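Side-chain contacts in McyG protein (Microcystis aeruginosa PCC 7806, PDB 4R0M), which probably activates phenylalanine or a related substrate as its adenylate and passes it to the attached peptidyl carrier protein in microcystin synthesis: residues 228-232 against 233-237; 271-274 against 275-279; 245-249 against 250-254; 365-368 against 369-372; 255-258 against 259-262. All coordinates share one frame; numbering follows the deposited sequence.

Contact 1 (228-232 against 233-237)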
# COMPACT_ATOMS: atom_id res chain seq x y z
N GLY A 228 -4.97 -2.36 -0.21
CA GLY A 228 -4.78 -3.33 0.87
C GLY A 228 -5.74 -3.12 2.02
O GLY A 228 -6.14 -4.07 2.69
N ALA A 229 -6.11 -1.86 2.25
CA ALA A 229 -7.04 -1.49 3.32
C ALA A 229 -8.50 -1.63 2.87
O ALA A 229 -9.36 -1.98 3.68
CB ALA A 229 -6.76 -0.07 3.79
N ILE A 230 -8.77 -1.36 1.60
CA ILE A 230 -10.12 -1.45 1.05
C ILE A 230 -10.55 -2.91 0.89
O ILE A 230 -11.67 -3.28 1.24
CB ILE A 230 -10.23 -0.74 -0.32
CG1 ILE A 230 -10.00 0.76 -0.15
CG2 ILE A 230 -11.58 -1.00 -0.96
CD1 ILE A 230 -9.68 1.49 -1.44
N VAL A 231 -9.65 -3.73 0.36
CA VAL A 231 -10.00 -5.08 -0.06
C VAL A 231 -9.60 -6.13 0.97
O VAL A 231 -10.47 -6.72 1.61
CB VAL A 231 -9.43 -5.40 -1.46
CG1 VAL A 231 -9.99 -6.70 -1.99
CG2 VAL A 231 -9.75 -4.28 -2.44
N PHE A 232 -8.29 -6.35 1.14
CA PHE A 232 -7.78 -7.40 2.02
C PHE A 232 -8.23 -7.26 3.48
O PHE A 232 -8.54 -8.26 4.14
CB PHE A 232 -6.25 -7.50 1.92
CG PHE A 232 -5.63 -8.49 2.88
CD1 PHE A 232 -6.02 -9.83 2.89
CD2 PHE A 232 -4.63 -8.09 3.76
CE1 PHE A 232 -5.44 -10.73 3.78
CE2 PHE A 232 -4.05 -8.99 4.64
CZ PHE A 232 -4.45 -10.31 4.65
N LEU A 233 -8.25 -6.03 3.98
CA LEU A 233 -8.64 -5.78 5.37
C LEU A 233 -9.91 -4.95 5.48
O LEU A 233 -10.16 -4.30 6.50
CB LEU A 233 -7.48 -5.15 6.15
CG LEU A 233 -6.19 -5.99 6.23
CD1 LEU A 233 -5.06 -5.19 6.84
CD2 LEU A 233 -6.41 -7.29 7.00
N GLY A 234 -10.71 -4.97 4.43
CA GLY A 234 -12.00 -4.30 4.40
C GLY A 234 -13.07 -5.23 3.87
O GLY A 234 -13.78 -5.87 4.64
N ILE A 235 -13.15 -5.32 2.54
CA ILE A 235 -14.17 -6.12 1.86
C ILE A 235 -14.07 -7.62 2.18
O ILE A 235 -15.10 -8.30 2.29
CB ILE A 235 -14.13 -5.88 0.33
CG1 ILE A 235 -14.56 -4.44 0.02
CG2 ILE A 235 -15.01 -6.88 -0.41
CD1 ILE A 235 -14.05 -3.92 -1.31
N MSE A 236 -12.85 -8.13 2.36
CA MSE A 236 -12.64 -9.52 2.77
C MSE A 236 -13.34 -9.79 4.08
O MSE A 236 -14.04 -10.80 4.21
CB MSE A 236 -11.16 -9.90 2.87
CG MSE A 236 -11.04 -11.41 3.05
SE MSE A 236 -9.17 -12.03 3.14
CE MSE A 236 -8.82 -11.48 5.00
N ALA A 237 -13.16 -8.90 5.04
CA ALA A 237 -13.76 -9.05 6.36
C ALA A 237 -15.29 -9.06 6.29
O ALA A 237 -15.94 -9.80 7.03
CB ALA A 237 -13.28 -7.96 7.30

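Contact 2 (271-274 against 275-279). With FA5 (adenosine-5'-[phenylalaninyl-phosphate]), chain C.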
# COMPACT_ATOMS: atom_id res chain seq x y z
N SER A 271 -3.31 -9.33 10.24
CA SER A 271 -2.87 -7.93 10.10
C SER A 271 -1.82 -7.79 9.01
O SER A 271 -1.39 -8.78 8.42
CB SER A 271 -2.36 -7.38 11.44
OG SER A 271 -2.41 -5.97 11.44
N TRP A 272 -1.40 -6.55 8.75
CA TRP A 272 -0.50 -6.24 7.64
C TRP A 272 0.20 -4.91 7.78
O TRP A 272 -0.35 -3.95 8.31
CB TRP A 272 -1.27 -6.31 6.31
CG TRP A 272 -0.68 -5.51 5.18
CD1 TRP A 272 0.55 -5.71 4.54
CD2 TRP A 272 -1.28 -4.36 4.49
NE1 TRP A 272 0.74 -4.78 3.55
CE2 TRP A 272 -0.32 -3.95 3.46
CE3 TRP A 272 -2.48 -3.67 4.61
CZ2 TRP A 272 -0.56 -2.88 2.62
CZ3 TRP A 272 -2.71 -2.59 3.75
CH2 TRP A 272 -1.78 -2.21 2.78
N SER A 273 1.45 -4.89 7.31
CA SER A 273 2.21 -3.65 7.09
C SER A 273 3.32 -3.92 6.08
O SER A 273 3.68 -5.08 5.85
CB SER A 273 2.81 -3.14 8.40
OG SER A 273 4.03 -3.79 8.71
N PRO A 274 3.86 -2.86 5.45
CA PRO A 274 5.04 -3.05 4.60
C PRO A 274 6.29 -3.30 5.44
O PRO A 274 6.24 -3.18 6.67
CB PRO A 274 5.17 -1.70 3.86
CG PRO A 274 3.87 -1.01 4.06
CD PRO A 274 3.39 -1.46 5.41
N ASN A 275 7.38 -3.66 4.77
CA ASN A 275 8.63 -4.02 5.44
C ASN A 275 9.15 -3.00 6.47
O ASN A 275 9.61 -3.40 7.54
CB ASN A 275 9.72 -4.33 4.41
CG ASN A 275 10.99 -4.84 5.05
OD1 ASN A 275 11.09 -6.02 5.41
ND2 ASN A 275 11.97 -3.96 5.20
N PHE A 276 9.06 -1.71 6.15
CA PHE A 276 9.62 -0.67 7.02
C PHE A 276 9.03 -0.68 8.44
O PHE A 276 9.74 -0.39 9.41
CB PHE A 276 9.50 0.73 6.39
CG PHE A 276 8.10 1.29 6.40
CD1 PHE A 276 7.59 1.94 7.53
CD2 PHE A 276 7.29 1.20 5.27
CE1 PHE A 276 6.31 2.45 7.54
CE2 PHE A 276 6.01 1.72 5.27
CZ PHE A 276 5.51 2.34 6.41
N ALA A 277 7.75 -1.01 8.54
CA ALA A 277 7.06 -1.03 9.83
C ALA A 277 7.57 -2.15 10.73
O ALA A 277 7.63 -1.99 11.96
CB ALA A 277 5.56 -1.13 9.63
N PHE A 278 7.94 -3.27 10.12
CA PHE A 278 8.61 -4.37 10.83
C PHE A 278 9.92 -3.87 11.44
O PHE A 278 10.24 -4.19 12.58
CB PHE A 278 8.88 -5.55 9.88
CG PHE A 278 7.67 -6.39 9.59
CD1 PHE A 278 6.62 -5.90 8.82
CD2 PHE A 278 7.59 -7.69 10.08
CE1 PHE A 278 5.51 -6.68 8.55
CE2 PHE A 278 6.48 -8.48 9.81
CZ PHE A 278 5.44 -7.98 9.04
N SER A 279 10.66 -3.08 10.66
CA SER A 279 11.90 -2.46 11.12
C SER A 279 11.67 -1.45 12.24
O SER A 279 12.46 -1.38 13.19
CB SER A 279 12.64 -1.80 9.95
OG SER A 279 13.88 -1.26 10.38
C FA5 C . 0.61 -2.12 -3.16
O FA5 C . 1.57 -1.58 -2.62
CA FA5 C . 0.25 -3.54 -2.81
N FA5 C . 1.49 -4.27 -2.95
CB FA5 C . -0.25 -3.68 -1.37
CG FA5 C . -0.52 -5.09 -0.81
CD1 FA5 C . -0.03 -6.26 -1.38
CD2 FA5 C . -1.29 -5.20 0.36
CE1 FA5 C . -0.31 -7.51 -0.81
CE2 FA5 C . -1.57 -6.44 0.94
CZ FA5 C . -1.08 -7.61 0.35
P FA5 C . 0.54 -0.46 -5.31
OP1 FA5 C . 0.74 0.94 -4.78
OP2 FA5 C . -0.26 -0.65 -6.58
OP3 FA5 C . -0.15 -1.36 -4.15
O5' FA5 C . 2.01 -1.07 -5.54
C5' FA5 C . 2.23 -2.37 -6.09
C4' FA5 C . 3.73 -2.58 -6.22
O4' FA5 C . 4.38 -2.64 -4.95
C3' FA5 C . 4.08 -3.89 -6.89
O3' FA5 C . 4.00 -3.80 -8.32
C2' FA5 C . 5.50 -4.11 -6.42
O2' FA5 C . 6.42 -3.37 -7.22
C1' FA5 C . 5.50 -3.52 -5.02
N9 FA5 C . 5.37 -4.62 -4.04
C8 FA5 C . 4.24 -4.96 -3.39
N7 FA5 C . 4.44 -6.01 -2.55
C5 FA5 C . 5.73 -6.37 -2.67
C6 FA5 C . 6.62 -7.40 -2.07
N6 FA5 C . 6.15 -8.29 -1.16
N1 FA5 C . 7.91 -7.44 -2.47
C2 FA5 C . 8.40 -6.57 -3.38
N3 FA5 C . 7.66 -5.60 -3.95
C4 FA5 C . 6.34 -5.45 -3.65

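Contact 3 (245-249 against 250-254)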
# COMPACT_ATOMS: atom_id res chain seq x y z
N ILE A 245 -10.99 -4.15 12.29
CA ILE A 245 -10.54 -2.98 13.04
C ILE A 245 -9.72 -2.06 12.14
O ILE A 245 -8.90 -2.53 11.35
CB ILE A 245 -9.71 -3.40 14.28
CG1 ILE A 245 -10.45 -4.48 15.08
CG2 ILE A 245 -9.42 -2.19 15.17
CD1 ILE A 245 -9.55 -5.33 15.96
N HIS A 246 -9.97 -0.76 12.26
CA HIS A 246 -9.23 0.24 11.50
C HIS A 246 -8.66 1.31 12.38
O HIS A 246 -9.39 1.99 13.11
CB HIS A 246 -10.10 0.82 10.39
CG HIS A 246 -10.43 -0.17 9.31
ND1 HIS A 246 -9.60 -0.42 8.28
CD2 HIS A 246 -11.54 -0.99 9.12
CE1 HIS A 246 -10.14 -1.35 7.48
NE2 HIS A 246 -11.33 -1.70 7.99
N VAL A 247 -7.34 1.46 12.31
CA VAL A 247 -6.59 2.40 13.13
C VAL A 247 -5.94 3.43 12.21
O VAL A 247 -5.43 3.06 11.15
CB VAL A 247 -5.48 1.67 13.93
CG1 VAL A 247 -4.95 2.55 15.07
CG2 VAL A 247 -5.98 0.35 14.49
N PRO A 248 -5.96 4.73 12.59
CA PRO A 248 -5.26 5.73 11.78
C PRO A 248 -3.75 5.51 11.83
O PRO A 248 -3.20 5.22 12.90
CB PRO A 248 -5.63 7.06 12.44
CG PRO A 248 -6.77 6.76 13.36
CD PRO A 248 -6.58 5.33 13.78
N MSE A 249 -3.08 5.64 10.68
CA MSE A 249 -1.66 5.32 10.55
C MSE A 249 -0.80 6.09 11.50
O MSE A 249 0.13 5.54 12.09
CB MSE A 249 -1.20 5.56 9.11
CG MSE A 249 0.20 5.00 8.87
SE MSE A 249 0.74 5.17 6.99
CE MSE A 249 0.45 7.11 6.73
N GLU A 250 -1.10 7.38 11.67
CA GLU A 250 -0.30 8.26 12.52
C GLU A 250 -0.23 7.80 13.99
O GLU A 250 0.77 8.03 14.66
CB GLU A 250 -0.77 9.72 12.41
CG GLU A 250 -2.19 9.99 12.91
CD GLU A 250 -3.25 9.91 11.82
OE1 GLU A 250 -4.24 10.67 11.91
OE2 GLU A 250 -3.11 9.10 10.87
N LEU A 251 -1.29 7.14 14.46
CA LEU A 251 -1.32 6.61 15.83
C LEU A 251 -0.24 5.55 16.05
O LEU A 251 0.42 5.55 17.09
CB LEU A 251 -2.71 6.06 16.16
CG LEU A 251 -2.99 5.63 17.61
CD1 LEU A 251 -4.44 5.93 17.98
CD2 LEU A 251 -2.67 4.16 17.85
N VAL A 252 -0.08 4.66 15.08
CA VAL A 252 0.96 3.63 15.16
C VAL A 252 2.35 4.20 14.85
O VAL A 252 3.34 3.74 15.41
CB VAL A 252 0.65 2.43 14.24
CG1 VAL A 252 1.73 1.35 14.35
CG2 VAL A 252 -0.71 1.83 14.58
N LEU A 253 2.43 5.20 13.98
CA LEU A 253 3.71 5.84 13.67
C LEU A 253 4.27 6.62 14.87
O LEU A 253 5.46 6.55 15.15
CB LEU A 253 3.62 6.74 12.42
CG LEU A 253 3.50 6.04 11.06
CD1 LEU A 253 3.28 7.06 9.95
CD2 LEU A 253 4.71 5.16 10.76
N ARG A 254 3.39 7.33 15.57
CA ARG A 254 3.76 8.06 16.78
C ARG A 254 4.24 7.13 17.89
O ARG A 254 5.11 7.50 18.69
CB ARG A 254 2.61 8.92 17.29
CG ARG A 254 2.40 10.21 16.50
CD ARG A 254 1.39 11.13 17.18
NE ARG A 254 0.04 10.57 17.21
CZ ARG A 254 -0.55 10.06 18.29
NH1 ARG A 254 0.08 10.04 19.46
NH2 ARG A 254 -1.78 9.57 18.20

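Contact 4 (365-368 against 369-372)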
# COMPACT_ATOMS: atom_id res chain seq x y z
N LYS A 365 2.88 -18.93 -3.09
CA LYS A 365 2.19 -19.38 -4.30
C LYS A 365 0.92 -18.56 -4.53
O LYS A 365 0.36 -18.02 -3.58
CB LYS A 365 1.85 -20.87 -4.18
CG LYS A 365 3.06 -21.78 -4.04
CD LYS A 365 2.66 -23.24 -4.00
CE LYS A 365 3.85 -24.14 -3.69
NZ LYS A 365 3.48 -25.58 -3.72
N PRO A 366 0.46 -18.47 -5.79
CA PRO A 366 -0.73 -17.69 -6.11
C PRO A 366 -2.02 -18.33 -5.61
O PRO A 366 -2.10 -19.55 -5.45
CB PRO A 366 -0.73 -17.67 -7.64
CG PRO A 366 -0.04 -18.93 -8.03
CD PRO A 366 1.05 -19.08 -7.00
N ILE A 367 -3.02 -17.49 -5.36
CA ILE A 367 -4.35 -17.92 -4.93
C ILE A 367 -5.03 -18.79 -6.00
O ILE A 367 -4.67 -18.72 -7.18
CB ILE A 367 -5.27 -16.72 -4.60
CG1 ILE A 367 -5.31 -15.71 -5.77
CG2 ILE A 367 -4.83 -16.05 -3.31
CD1 ILE A 367 -6.46 -14.73 -5.71
N PRO A 368 -5.99 -19.64 -5.58
CA PRO A 368 -6.87 -20.31 -6.53
C PRO A 368 -7.50 -19.31 -7.51
O PRO A 368 -7.98 -18.26 -7.09
CB PRO A 368 -7.93 -20.94 -5.64
CG PRO A 368 -7.22 -21.23 -4.37
CD PRO A 368 -6.19 -20.15 -4.20
N GLY A 369 -7.47 -19.65 -8.80
CA GLY A 369 -7.98 -18.77 -9.84
C GLY A 369 -6.90 -17.95 -10.53
O GLY A 369 -7.12 -17.40 -11.61
N ALA A 370 -5.72 -17.89 -9.91
CA ALA A 370 -4.63 -17.05 -10.40
C ALA A 370 -3.46 -17.87 -10.96
O ALA A 370 -3.15 -18.95 -10.46
CB ALA A 370 -4.15 -16.11 -9.31
N THR A 371 -2.83 -17.32 -12.00
CA THR A 371 -1.62 -17.90 -12.57
C THR A 371 -0.54 -16.83 -12.72
O THR A 371 -0.83 -15.71 -13.16
CB THR A 371 -1.90 -18.55 -13.95
OG1 THR A 371 -3.10 -19.32 -13.88
CG2 THR A 371 -0.74 -19.45 -14.37
N ILE A 372 0.68 -17.17 -12.34
CA ILE A 372 1.83 -16.25 -12.47
C ILE A 372 2.96 -16.90 -13.27
O ILE A 372 3.11 -18.12 -13.28
CB ILE A 372 2.34 -15.74 -11.11
CG1 ILE A 372 2.89 -16.88 -10.24
CG2 ILE A 372 1.24 -14.97 -10.37
CD1 ILE A 372 3.62 -16.41 -9.00

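Contact 5 (255-258 against 259-262)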
# COMPACT_ATOMS: atom_id res chain seq x y z
N GLN A 255 3.68 5.92 17.94
CA GLN A 255 4.05 4.92 18.95
C GLN A 255 3.88 3.50 18.39
O GLN A 255 2.84 2.87 18.59
CB GLN A 255 3.20 5.13 20.21
CG GLN A 255 3.88 4.70 21.50
CD GLN A 255 3.20 5.25 22.74
OE1 GLN A 255 1.98 5.10 22.91
NE2 GLN A 255 3.98 5.89 23.61
N PRO A 256 4.92 2.99 17.70
CA PRO A 256 4.87 1.69 17.00
C PRO A 256 4.36 0.51 17.82
O PRO A 256 3.72 -0.39 17.26
CB PRO A 256 6.33 1.47 16.59
CG PRO A 256 6.87 2.85 16.42
CD PRO A 256 6.21 3.66 17.50
N LEU A 257 4.61 0.52 19.12
CA LEU A 257 4.22 -0.58 20.00
C LEU A 257 2.71 -0.69 20.23
O LEU A 257 2.22 -1.73 20.67
CB LEU A 257 4.98 -0.51 21.34
CG LEU A 257 6.48 -0.80 21.32
CD1 LEU A 257 7.04 -0.82 22.73
CD2 LEU A 257 6.80 -2.11 20.61
N GLN A 258 1.99 0.39 19.93
CA GLN A 258 0.52 0.38 19.99
C GLN A 258 -0.10 -0.65 19.06
O GLN A 258 -1.19 -1.15 19.32
CB GLN A 258 -0.04 1.77 19.70
CG GLN A 258 -0.14 2.67 20.93
CD GLN A 258 -1.01 2.07 22.02
OE1 GLN A 258 -0.52 1.70 23.08
NE2 GLN A 258 -2.31 1.97 21.75
N TRP A 259 0.61 -0.96 17.98
CA TRP A 259 0.20 -2.02 17.05
C TRP A 259 0.18 -3.35 17.75
O TRP A 259 -0.77 -4.12 17.59
CB TRP A 259 1.14 -2.06 15.85
CG TRP A 259 0.72 -3.01 14.75
CD1 TRP A 259 -0.56 -3.49 14.48
CD2 TRP A 259 1.57 -3.59 13.70
NE1 TRP A 259 -0.56 -4.32 13.39
CE2 TRP A 259 0.69 -4.42 12.87
CE3 TRP A 259 2.92 -3.51 13.38
CZ2 TRP A 259 1.16 -5.13 11.77
CZ3 TRP A 259 3.38 -4.23 12.27
CH2 TRP A 259 2.52 -5.02 11.49
N LEU A 260 1.22 -3.62 18.54
CA LEU A 260 1.32 -4.85 19.33
C LEU A 260 0.29 -4.88 20.46
O LEU A 260 -0.26 -5.93 20.78
CB LEU A 260 2.74 -4.99 19.90
CG LEU A 260 3.81 -5.78 19.13
CD1 LEU A 260 3.78 -5.55 17.62
CD2 LEU A 260 5.19 -5.46 19.69
N GLU A 261 0.04 -3.71 21.05
CA GLU A 261 -0.95 -3.55 22.10
C GLU A 261 -2.35 -3.88 21.60
O GLU A 261 -3.12 -4.56 22.28
CB GLU A 261 -0.90 -2.11 22.64
CG GLU A 261 -1.96 -1.77 23.68
CD GLU A 261 -1.58 -2.14 25.10
OE1 GLU A 261 -0.60 -2.89 25.30
OE2 GLU A 261 -2.26 -1.67 26.04
N LEU A 262 -2.67 -3.40 20.39
CA LEU A 262 -3.99 -3.61 19.80
C LEU A 262 -4.21 -5.04 19.33
O LEU A 262 -5.34 -5.54 19.38
CB LEU A 262 -4.23 -2.61 18.67
CG LEU A 262 -4.46 -1.14 19.07
CD1 LEU A 262 -4.25 -0.23 17.87
CD2 LEU A 262 -5.84 -0.93 19.69

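Contact 1 (228-232 against 233-237)
F232 meets L233 and M236 through its CB, its CG and the ring atoms CD1, CD2, CE1 and CE2, although its CB leaves the backbone pointing away from residues 233-237. That CB lies 3.2 Å from L233 N. CG stands anti to the backbone N of F232 (chi1 175°), beside the carbonyl carbon, which carries the ring to the side where the next residues follow. One flank of the ring belongs to L233: CD2 of F232 is 3.6 Å from L233 CG, and L233 CD2 sits over a face, 4.1 Å from the centroid and 28° off the normal, a CH-pi contact. The other flank, CD1 and CE1, belongs to the selenomethionine M236, whose CE comes to 3.7 Å from F232 CE1. Its SE approaches obliquely as a Met-aromatic contact, 68° off the normal. Beneath these side chains helix 227-240, the crossover between strands 217-220 and 243-246, widens into a pi-type turn, seen in bonds from residue i+5 back to residue i: I235 N to I230 O at 2.8 Å and M236 N to V231 O at 2.9 Å. G234 fits where a CB would collide with I230 O. With alanine in place of F232, L233 CD2 would probably lose the ring face beneath it and M236 CE the ring carbons beside it. W345 also meets that ring, while I230 CG2 packs on I235 CD1 at 3.8 Å on another side of the helix.

Contact 2 (271-274 against 275-279)
S273 and A277 form the tight part of this contact, where strand 270-273 gives way to helix 275-282. S273 OG lies 3.2 Å from A277 CB and 3.3 Å from F278 CE1, close packing for a hydroxyl. It reaches this place because OG stands between the backbone N and the carbonyl carbon of its own residue (chi1 83°), from where it donates to P274 O at 3.1 Å. A277 N donates to the same oxygen at 3.2 Å, and the two donors arrive from opposite faces of the carbonyl plane. Two hydrogen bonds thus grip P274 O, and the edge of the F278 ring lies beside it, with the oxygen in the ring plane. On the looser side the packing is apolar: P274 and F276 run side by side, with P274 CG 3.7 Å from F276 CE2, oblique to the ring. The CB of N275 points away from residues 271-274, and its OD1 accepts from S309 N. W272 faces the bound phenylalanyl-adenylate instead: its CZ2 is 3.3 Å from FA5 CD2, which sits above the indole plane toward the rim, while W272 NE1 bonds to A304 O. A serine in place of W272 is likely to leave the phenyl ring of FA5 without this flat wall and A304 O without its indole donor. Strand and helix, joined at P274, open a beta-alpha-beta unit whose strand end lines the adenylate pocket.

Contact 3 (245-249 against 250-254)
V247 and L251 touch at their branch tips, V247 CG1 to L251 CD2 at 3.9 Å, with the two side chains crossing at about a right angle. A second apolar pair joins the selenomethionine M249 to L253, CG to CD1 at 3.9 Å, one helical turn apart. Beside P248 the carboxylate of E250 folds back, bringing OE2 to 3.6 Å from P248 CB. The fold-back follows from CG standing between the backbone N and the carbonyl carbon of E250 (chi1 64°) and from a second bend at chi2. Backbone bonds form the next layer and start helix 249-254. L251 N reaches P248 O at 3.1 Å from well above the carbonyl plane, as in a tight first turn, whereas L253 N meets M249 O at 3.0 Å in the carbonyl plane, the regular four-residue bond. Further out, strand 243-246 is paired through its backbone with strands 33-37 and 217-220, and the H246 ring nitrogens bond to Q244 and N220. V247 also rests on I37 and L262, and V252 on W221 and W259, so the buried face of the helix is largely apolar. E250 and L253 lie on the exposed side. E250 OE2 is 3.5 Å from M249 N, at an angle too poor for a hydrogen bond; even so, a negative charge so near the start of a helix would probably be favoured by the helix dipole.

Contact 4 (365-368 against 369-372)
I367 and A370 close a type II beta turn, the tight corner through which the chain passes from strand 365-366, at the edge of the large mixed sheet, to strand 370-375 of the antiparallel sheet. The polar part is a single bond across the turn: A370 N donates to I367 O at 3.0 Å, and the donor stands 35° out of the carbonyl plane. Conformation supplies the second kind of evidence. P368 and G369 occupy the two corner positions, and G369 takes a positive phi of 98°, where a CB would jam against P368 O, which glycine avoids. The third kind is apolar packing. The methyl of A370 points back toward residues 365-368 and sits 3.7 Å from I367 CG1. That branch of I367 stands between the backbone N and the carbonyl carbon (chi1 52°), which places it beside the methyl. P366 adds a longer contact, CB to A370 CB at 4.1 Å, and P366 CG reaches I372 CG1 at 4.2 Å. Partners beyond the turn tie it into the fold: I367 pairs by backbone bonds with I343, T371 pairs with Q393, and both I367 and P368 lean on M209 of helix 196-210. P366 and I372 share T344 and L8 as neighbours. The A370 methyl also lies 3.4 Å from I367 O, the same oxygen that accepts the turn's bond.

Contact 5 (255-258 against 259-262)
A type I beta turn from Q255 to Q258 leads into the first turn of helix 258-265, and here L257 and Q258 meet L260, E261 and L262. The turn itself is closed by Q258 N donating to Q255 O at 2.9 Å. W259 N then reaches P256 O at 3.2 Å, from 50° above the carbonyl plane, a steep approach that suits a tight turn. Regular helical bonds follow: E261 N to L257 O at 3.0 Å, in the carbonyl plane, and L262 N to Q258 O at 2.9 Å. The side chains pair at three residues' spacing. L257 CD2 touches L260 CD2 at 3.8 Å, the two leucines meeting at an oblique angle. Q258 and E261 run side by side; a bend at chi2 of Q258 (-59°) lays its OE1 alongside the aliphatic part of E261, 3.8 Å from CG, with the amide and carboxylate planes turned 49° apart. The carboxylate itself leads away from the turn, and the nearest E261 atoms to OE1 are the carbons CG and CB. L262 places its CG 3.3 Å from Q258 O, beside an oxygen that already accepts a backbone bond. W259 sends its indole inward, where NE1 hydrogen-bonds to S271 OG and the rings meet W221. Around this start of the helix, W259 and L262 pack on L219 of strand 217-220, L260 and P256 on I281 of helix 275-282, and Q258 on L251 of helix 249-254.

From the N terminus, contact 1 comes first, within helix 227-240, and strand 243-246 then leads into contact 3, where H246 CE1 lies 3.1 Å from L233 O. Contact 5 follows at the next turn, its centre about 9 Å from that of contact 3, with V252 packed against W259. Contact 2 closes the passage from strand 270-273 to its helix; it touches contact 5 through S271 and W259, and contact 1 through W272 against G228. Contact 4 stands apart, its nearest atoms about 9 Å from contact 1, joining two sheets. All five close in series, none nesting or crossing, and contacts 1 and 2 meet at the adenylate.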